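Local coordinates for protein 7,8-dihydro-6-hydroxymethylpterin pyrophosphokinase-dihydropteroate synthase (Plasmodium falciparum, PDB 6JWS) that probably catalyses two consecutive steps of folate biosynthesis, pyrophosphorylating 6-hydroxymethyl-7,8-dihydropterin with ATP and then condensing the product with 4-aminobenzoate to give 7,8-dihydropteroate, at residues A18-G23 with I209-F214; P454-F459 with P477-D482. The protein carries 1 engineered substitution. One frame throughout, in Å; residues are numbered along the deposited sequence.

Interaction 1: A18-G23 with I209-F214. With MG (magnesium ion), chain K; ATP (adenosine-5'-triphosphate), chain J.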
loop_
_atom_site.group_PDB
_atom_site.type_symbol
_atom_site.label_atom_id
_atom_site.label_comp_id
_atom_site.label_asym_id
_atom_site.label_seq_id
_atom_site.Cartn_x
_atom_site.Cartn_y
_atom_site.Cartn_z
ATOM N N ALA B 18 0.664 -45.068 -2.482
ATOM C CA ALA B 18 1.824 -44.536 -3.185
ATOM C C ALA B 18 1.745 -43.012 -3.276
ATOM O O ALA B 18 0.656 -42.454 -3.420
ATOM C CB ALA B 18 1.880 -45.102 -4.578
ATOM N N VAL B 19 2.925 -42.370 -3.274
ATOM C CA VAL B 19 3.070 -40.942 -3.483
ATOM C C VAL B 19 3.891 -40.741 -4.750
ATOM O O VAL B 19 4.958 -41.327 -4.881
ATOM C CB VAL B 19 3.712 -40.277 -2.249
ATOM C CG1 VAL B 19 3.743 -38.759 -2.342
ATOM C CG2 VAL B 19 3.025 -40.705 -0.963
ATOM N N LEU B 20 3.357 -39.953 -5.692
ATOM C CA LEU B 20 3.979 -39.737 -6.987
ATOM C C LEU B 20 4.385 -38.277 -7.183
ATOM O O LEU B 20 3.778 -37.367 -6.610
ATOM C CB LEU B 20 3.018 -40.149 -8.110
ATOM C CG LEU B 20 2.425 -41.556 -8.049
ATOM C CD1 LEU B 20 1.601 -41.810 -9.302
ATOM C CD2 LEU B 20 3.513 -42.622 -7.909
ATOM N N ASN B 21 5.409 -38.094 -8.034
ATOM C CA ASN B 21 5.792 -36.818 -8.608
ATOM C C ASN B 21 5.497 -36.832 -10.110
ATOM O O ASN B 21 5.822 -37.794 -10.800
ATOM C CB ASN B 21 7.253 -36.468 -8.316
ATOM C CG ASN B 21 7.544 -35.012 -8.628
ATOM O OD1 ASN B 21 7.243 -34.132 -7.830
ATOM N ND2 ASN B 21 8.082 -34.723 -9.799
ATOM N N LEU B 22 4.865 -35.758 -10.605
ATOM C CA LEU B 22 4.555 -35.563 -12.014
ATOM C C LEU B 22 5.242 -34.275 -12.461
ATOM O O LEU B 22 4.968 -33.222 -11.902
ATOM C CB LEU B 22 3.037 -35.399 -12.183
ATOM C CG LEU B 22 2.140 -36.640 -12.133
ATOM C CD1 LEU B 22 2.423 -37.531 -10.934
ATOM C CD2 LEU B 22 0.675 -36.227 -12.127
ATOM N N GLY B 23 6.117 -34.360 -13.474
ATOM C CA GLY B 23 6.909 -33.216 -13.905
ATOM C C GLY B 23 6.891 -33.057 -15.421
ATOM O O GLY B 23 6.786 -34.037 -16.141
ATOM N N ILE B 209 7.103 -39.268 -14.456
ATOM C CA ILE B 209 6.331 -39.694 -13.302
ATOM C C ILE B 209 7.196 -40.599 -12.425
ATOM O O ILE B 209 7.557 -41.693 -12.843
ATOM C CB ILE B 209 5.040 -40.409 -13.746
ATOM C CG1 ILE B 209 4.223 -39.571 -14.737
ATOM C CG2 ILE B 209 4.228 -40.840 -12.533
ATOM C CD1 ILE B 209 3.020 -40.288 -15.322
ATOM N N ASP B 210 7.470 -40.146 -11.194
ATOM C CA ASP B 210 8.370 -40.813 -10.267
ATOM C C ASP B 210 7.553 -41.365 -9.119
ATOM O O ASP B 210 6.497 -40.824 -8.826
ATOM C CB ASP B 210 9.392 -39.841 -9.679
ATOM C CG ASP B 210 10.362 -39.338 -10.728
ATOM O OD1 ASP B 210 10.710 -40.137 -11.611
ATOM O OD2 ASP B 210 10.750 -38.151 -10.662
ATOM N N ILE B 211 8.042 -42.438 -8.485
ATOM C CA ILE B 211 7.396 -42.908 -7.276
ATOM C C ILE B 211 8.226 -42.405 -6.109
ATOM O O ILE B 211 9.406 -42.708 -6.042
ATOM C CB ILE B 211 7.261 -44.439 -7.239
ATOM C CG1 ILE B 211 6.633 -44.993 -8.522
ATOM C CG2 ILE B 211 6.501 -44.871 -5.989
ATOM C CD1 ILE B 211 6.493 -46.503 -8.514
ATOM N N LEU B 212 7.619 -41.615 -5.224
ATOM C CA LEU B 212 8.380 -41.038 -4.132
ATOM C C LEU B 212 8.292 -41.967 -2.931
ATOM O O LEU B 212 9.268 -42.192 -2.234
ATOM C CB LEU B 212 7.842 -39.638 -3.809
ATOM C CG LEU B 212 7.921 -38.606 -4.939
ATOM C CD1 LEU B 212 7.138 -37.342 -4.576
ATOM C CD2 LEU B 212 9.368 -38.264 -5.295
ATOM N N PHE B 213 7.094 -42.471 -2.658
ATOM C CA PHE B 213 6.916 -43.346 -1.522
ATOM C C PHE B 213 5.956 -44.451 -1.927
ATOM O O PHE B 213 5.141 -44.274 -2.828
ATOM C CB PHE B 213 6.334 -42.590 -0.328
ATOM C CG PHE B 213 7.232 -41.550 0.292
ATOM C CD1 PHE B 213 8.355 -41.921 1.020
ATOM C CD2 PHE B 213 6.938 -40.194 0.169
ATOM C CE1 PHE B 213 9.170 -40.957 1.608
ATOM C CE2 PHE B 213 7.751 -39.235 0.758
ATOM C CZ PHE B 213 8.869 -39.616 1.475
ATOM N N PHE B 214 6.070 -45.584 -1.240
ATOM C CA PHE B 214 5.149 -46.695 -1.419
ATOM C C PHE B 214 5.052 -47.407 -0.076
ATOM O O PHE B 214 5.992 -48.078 0.353
ATOM C CB PHE B 214 5.632 -47.612 -2.548
ATOM C CG PHE B 214 4.592 -48.572 -3.068
ATOM C CD1 PHE B 214 4.069 -49.568 -2.257
ATOM C CD2 PHE B 214 4.155 -48.489 -4.379
ATOM C CE1 PHE B 214 3.107 -50.441 -2.742
ATOM C CE2 PHE B 214 3.200 -49.369 -4.862
ATOM C CZ PHE B 214 2.685 -50.346 -4.044
HETATM MG MG MG K . 12.256 -39.506 -13.199
HETATM P PG ATP J . 14.718 -40.623 -11.630
HETATM O O1G ATP J . 14.842 -39.161 -11.243
HETATM O O2G ATP J . 15.527 -41.541 -10.729
HETATM O O3G ATP J . 13.270 -41.055 -11.744
HETATM P PB ATP J . 15.790 -39.744 -14.295
HETATM O O1B ATP J . 16.829 -40.398 -15.139
HETATM O O2B ATP J . 16.031 -38.364 -13.768
HETATM O O3B ATP J . 15.401 -40.748 -13.104
HETATM P PA ATP J . 13.401 -40.860 -15.570
HETATM O O1A ATP J . 12.223 -40.836 -14.645
HETATM O O2A ATP J . 13.149 -40.742 -17.038
HETATM O O3A ATP J . 14.424 -39.711 -15.123
HETATM O "O5'" ATP J . 14.280 -42.175 -15.289
HETATM C "C5'" ATP J . 13.863 -43.063 -14.218
HETATM C "C4'" ATP J . 14.936 -44.092 -13.978
HETATM O "O4'" ATP J . 15.206 -44.205 -12.555
HETATM C "C3'" ATP J . 14.588 -45.509 -14.447
HETATM O "O3'" ATP J . 15.771 -46.136 -14.927
HETATM C "C2'" ATP J . 13.988 -46.130 -13.182
HETATM O "O2'" ATP J . 14.129 -47.528 -13.071
HETATM C "C1'" ATP J . 14.831 -45.486 -12.090
HETATM N N9 ATP J . 14.118 -45.356 -10.818
HETATM C C8 ATP J . 14.574 -45.775 -9.595
HETATM N N7 ATP J . 13.724 -45.527 -8.626
HETATM C C5 ATP J . 12.663 -44.883 -9.251
HETATM C C6 ATP J . 11.458 -44.351 -8.754
HETATM N N6 ATP J . 11.117 -44.401 -7.473
HETATM N N1 ATP J . 10.611 -43.776 -9.646
HETATM C C2 ATP J . 10.965 -43.739 -10.939
HETATM N N3 ATP J . 12.075 -44.204 -11.513
HETATM C C4 ATP J . 12.892 -44.775 -10.604
HETATM O O HOH W 1 8.825 -36.761 -11.902
HETATM O O HOH W 2 12.916 -37.629 -12.071
#
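Asn21 sets CG anti to its backbone N (chi1 -167°), Asp210 keeps CG beside its own N (chi1 -67°), and amide and carboxylate lie on the same face of an antiparallel strand pair. OD1 of Asp210 binds MG at 2.3 Å. A classic beta bulge interrupts the pairing: Leu212 and Phe213 both face Val19, whose O accepts Leu212 N at 2.7 Å and Phe213 N at 3.3 Å, both in the carbonyl plane. The extra residue shifts the register by one and turns Leu212 toward the partner strand, where CD1 of Leu212 lies 3.8 Å from CB of Asn21. Val19, beta-branched and compact, lies alongside Phe213: CG2 of Val19 is 3.9 Å from CB of Phe213, and CB of Val19 lies at the edge of the Phe213 ring. On the other face, Leu20 and Leu22 meet Ile211 and Ile209, and helix 177-190 packs on these isoleucines, Met180 on Ile211 and Ile184 on Ile209. Strand 208-214 borders the kinase sheet, so the backbone of Ile211 can turn outward to read adenine: N6 of ATP donates to Ile211 O at 2.8 Å, and Ile211 N gives N1 a nearly straight bond of 3.1 Å (176°).

Interaction 2: P454-F459 with P477-D482. With PT1 (pteroic acid), chain I.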
loop_
_atom_site.group_PDB
_atom_site.type_symbol
_atom_site.label_atom_id
_atom_site.label_comp_id
_atom_site.label_asym_id
_atom_site.label_seq_id
_atom_site.Cartn_x
_atom_site.Cartn_y
_atom_site.Cartn_z
ATOM N N PRO B 454 -30.309 -20.236 -20.459
ATOM C CA PRO B 454 -30.529 -19.563 -21.748
ATOM C C PRO B 454 -29.486 -18.472 -22.006
ATOM O O PRO B 454 -28.937 -18.372 -23.114
ATOM C CB PRO B 454 -31.970 -18.996 -21.663
ATOM C CG PRO B 454 -32.649 -19.869 -20.608
ATOM C CD PRO B 454 -31.536 -20.246 -19.637
ATOM N N VAL B 455 -29.200 -17.671 -20.970
ATOM C CA VAL B 455 -28.200 -16.616 -21.077
ATOM C C VAL B 455 -26.859 -17.214 -21.488
ATOM O O VAL B 455 -26.222 -16.722 -22.426
ATOM C CB VAL B 455 -28.062 -15.813 -19.774
ATOM C CG1 VAL B 455 -26.804 -14.958 -19.800
ATOM C CG2 VAL B 455 -29.292 -14.942 -19.540
ATOM N N LEU B 456 -26.455 -18.293 -20.807
ATOM C CA LEU B 456 -25.140 -18.864 -21.063
ATOM C C LEU B 456 -25.085 -19.460 -22.462
ATOM O O LEU B 456 -24.013 -19.427 -23.077
ATOM C CB LEU B 456 -24.790 -19.916 -20.006
ATOM C CG LEU B 456 -24.323 -19.359 -18.661
ATOM C CD1 LEU B 456 -24.172 -20.468 -17.635
ATOM C CD2 LEU B 456 -23.028 -18.575 -18.815
ATOM N N GLN B 457 -26.219 -20.038 -22.908
ATOM C CA GLN B 457 -26.367 -20.621 -24.236
ATOM C C GLN B 457 -26.226 -19.541 -25.315
ATOM O O GLN B 457 -25.492 -19.727 -26.277
ATOM C CB GLN B 457 -27.707 -21.359 -24.356
ATOM C CG GLN B 457 -27.634 -22.826 -23.958
ATOM C CD GLN B 457 -28.971 -23.455 -23.646
ATOM O OE1 GLN B 457 -29.994 -22.783 -23.482
ATOM N NE2 GLN B 457 -28.963 -24.773 -23.523
ATOM N N LEU B 458 -26.916 -18.411 -25.149
ATOM C CA LEU B 458 -26.825 -17.295 -26.078
ATOM C C LEU B 458 -25.401 -16.729 -26.092
ATOM O O LEU B 458 -24.867 -16.410 -27.158
ATOM C CB LEU B 458 -27.876 -16.244 -25.686
ATOM C CG LEU B 458 -27.985 -15.014 -26.596
ATOM C CD1 LEU B 458 -28.237 -15.411 -28.042
ATOM C CD2 LEU B 458 -29.083 -14.070 -26.128
ATOM N N PHE B 459 -24.760 -16.637 -24.913
ATOM C CA PHE B 459 -23.397 -16.125 -24.874
ATOM C C PHE B 459 -22.461 -17.014 -25.691
ATOM O O PHE B 459 -21.626 -16.506 -26.444
ATOM C CB PHE B 459 -22.864 -15.971 -23.446
ATOM C CG PHE B 459 -21.428 -15.528 -23.433
ATOM C CD1 PHE B 459 -21.100 -14.197 -23.644
ATOM C CD2 PHE B 459 -20.407 -16.452 -23.269
ATOM C CE1 PHE B 459 -19.772 -13.794 -23.665
ATOM C CE2 PHE B 459 -19.080 -16.044 -23.297
ATOM C CZ PHE B 459 -18.765 -14.718 -23.502
ATOM N N PRO B 477 -13.215 -14.900 -22.106
ATOM C CA PRO B 477 -13.310 -14.790 -20.656
ATOM C C PRO B 477 -13.660 -16.154 -20.079
ATOM O O PRO B 477 -14.300 -16.973 -20.726
ATOM C CB PRO B 477 -14.419 -13.760 -20.405
ATOM C CG PRO B 477 -15.256 -13.813 -21.666
ATOM C CD PRO B 477 -14.324 -14.221 -22.793
ATOM N N ILE B 478 -13.133 -16.397 -18.884
ATOM C CA ILE B 478 -13.469 -17.549 -18.076
ATOM C C ILE B 478 -14.868 -17.286 -17.538
ATOM O O ILE B 478 -15.203 -16.143 -17.215
ATOM C CB ILE B 478 -12.390 -17.663 -16.984
ATOM C CG1 ILE B 478 -10.997 -17.710 -17.626
ATOM C CG2 ILE B 478 -12.646 -18.847 -16.077
ATOM C CD1 ILE B 478 -9.840 -17.730 -16.649
ATOM N N ILE B 479 -15.696 -18.335 -17.500
ATOM C CA ILE B 479 -17.065 -18.194 -17.026
ATOM C C ILE B 479 -17.217 -18.922 -15.694
ATOM O O ILE B 479 -16.973 -20.129 -15.594
ATOM C CB ILE B 479 -18.090 -18.700 -18.070
ATOM C CG1 ILE B 479 -17.951 -17.992 -19.424
ATOM C CG2 ILE B 479 -19.508 -18.583 -17.540
ATOM C CD1 ILE B 479 -17.971 -16.482 -19.317
ATOM N N SER B 480 -17.728 -18.187 -14.707
ATOM C CA SER B 480 -18.029 -18.739 -13.403
ATOM C C SER B 480 -19.544 -18.732 -13.166
ATOM O O SER B 480 -20.232 -17.750 -13.461
ATOM C CB SER B 480 -17.292 -17.924 -12.353
ATOM O OG SER B 480 -17.631 -18.363 -11.053
ATOM N N ILE B 481 -20.068 -19.821 -12.594
ATOM C CA ILE B 481 -21.493 -19.846 -12.263
ATOM C C ILE B 481 -21.675 -19.856 -10.747
ATOM O O ILE B 481 -21.175 -20.740 -10.064
ATOM C CB ILE B 481 -22.260 -20.993 -12.955
ATOM C CG1 ILE B 481 -23.699 -21.088 -12.445
ATOM C CG2 ILE B 481 -21.556 -22.338 -12.833
ATOM C CD1 ILE B 481 -24.640 -21.663 -13.471
ATOM N N ASP B 482 -22.408 -18.860 -10.249
ATOM C CA ASP B 482 -22.746 -18.729 -8.848
ATOM C C ASP B 482 -23.966 -19.607 -8.582
ATOM O O ASP B 482 -25.109 -19.139 -8.689
ATOM C CB ASP B 482 -23.026 -17.258 -8.529
ATOM C CG ASP B 482 -23.243 -16.923 -7.054
ATOM O OD1 ASP B 482 -23.500 -17.844 -6.243
ATOM O OD2 ASP B 482 -23.147 -15.722 -6.710
HETATM C C2 PT1 I . -19.335 -13.234 -2.602
HETATM C C3 PT1 I . -20.679 -13.182 -3.180
HETATM C C5 PT1 I . -21.018 -14.242 -4.136
HETATM N N6 PT1 I . -21.583 -12.220 -2.876
HETATM C C7 PT1 I . -18.848 -15.209 -3.819
HETATM N N9 PT1 I . -20.085 -15.197 -4.415
HETATM C C10 PT1 I . -22.820 -12.262 -3.439
HETATM N N11 PT1 I . -17.930 -16.201 -4.109
HETATM C C12 PT1 I . -23.155 -13.281 -4.322
HETATM C C21 PT1 I . -24.279 -7.120 2.021
HETATM O O22 PT1 I . -24.529 -5.947 1.629
HETATM O O1 PT1 I . -18.959 -12.302 -1.717
HETATM N N4 PT1 I . -18.489 -14.227 -2.948
HETATM N N8 PT1 I . -22.254 -14.228 -4.662
HETATM C C13 PT1 I . -23.825 -11.211 -3.052
HETATM N N14 PT1 I . -24.252 -11.462 -1.648
HETATM C C15 PT1 I . -24.265 -10.441 -0.759
HETATM C C16 PT1 I . -24.007 -10.687 0.606
HETATM C C17 PT1 I . -24.557 -9.120 -1.235
HETATM C C18 PT1 I . -24.016 -9.598 1.511
HETATM C C19 PT1 I . -24.581 -8.044 -0.313
HETATM C C20 PT1 I . -24.291 -8.282 1.054
HETATM O O23 PT1 I . -24.011 -7.324 3.217
#
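This is an apolar helix-on-strand contact in the pterin-binding domain, where helix 448-464 lies against the outside of strand 478-482 in the parallel barrel sheet. The two short axes run almost exactly antiparallel (174°) and stand 11.8 Å apart, a gap bridged by side chains alone. Leu456 and Phe459, three residues apart and so on one side of the helix, both face the strand; Ile479 and Ile481, two apart, share the strand face turned to the helix.

The tightest meeting is between Leu456 and Ile479, which slide past each other with CD2 of the leucine 3.7 Å from CG2 of the isoleucine. The other branch of Leu456, CD1, reaches further along the strand to CD1 of Ile481, a looser approach of 4.4 Å, so the forked leucine spans two strand residues. Phe459 has CG anti to its backbone N (chi1 176°), which sends the ring out to meet its partners tip to tip. Its CZ lies 4.1 Å from CG of Pro477, a rigid ring just before the strand, and CE2 lies 4.2 Å from CD1 of Ile479. The second torsion of Ile479 is folded (chi2 -52°), directing that methyl to the phenylalanine while CG2 serves the leucine.

Ile431 of the neighbouring strand and Phe419 of helix 411-424 extend the apolar layer. On the other side of the strand the character changes: Ser480 points away from the helix, and its OG is hydrogen-bonded to OD1 of Asp430. Asp482, at the strand's end, brings OD2 within 2.7 Å of N8 of pteroic acid. Strand 428-432, helix 448-464 and strand 478-482 make a beta-alpha-beta crossover of the TIM barrel, with the pterin pocket, as usual, at the C-terminal ends of the strands.

Overall arrangement
From the N terminus, strand 16-24 starts the kinase part, and interaction 1 closes a long loop of 185 residues when the chain returns with strand 208-214; strands 46-57 and 163-172 of the same antiparallel sheet lie within that loop. Much later, interaction 2 closes a short loop of 17 residues between a helix and the next strand of the barrel. The contacts follow in series, neither nested nor crossed. The centres of interaction 1 and interaction 2 are about 38 Å apart. They lie on opposite sides of the middle of the chain, and their nearest atoms are about 22 Å apart. One ties the border of the ATP-binding sheet together, the other fastens an outer helix to the pterin-binding TIM barrel.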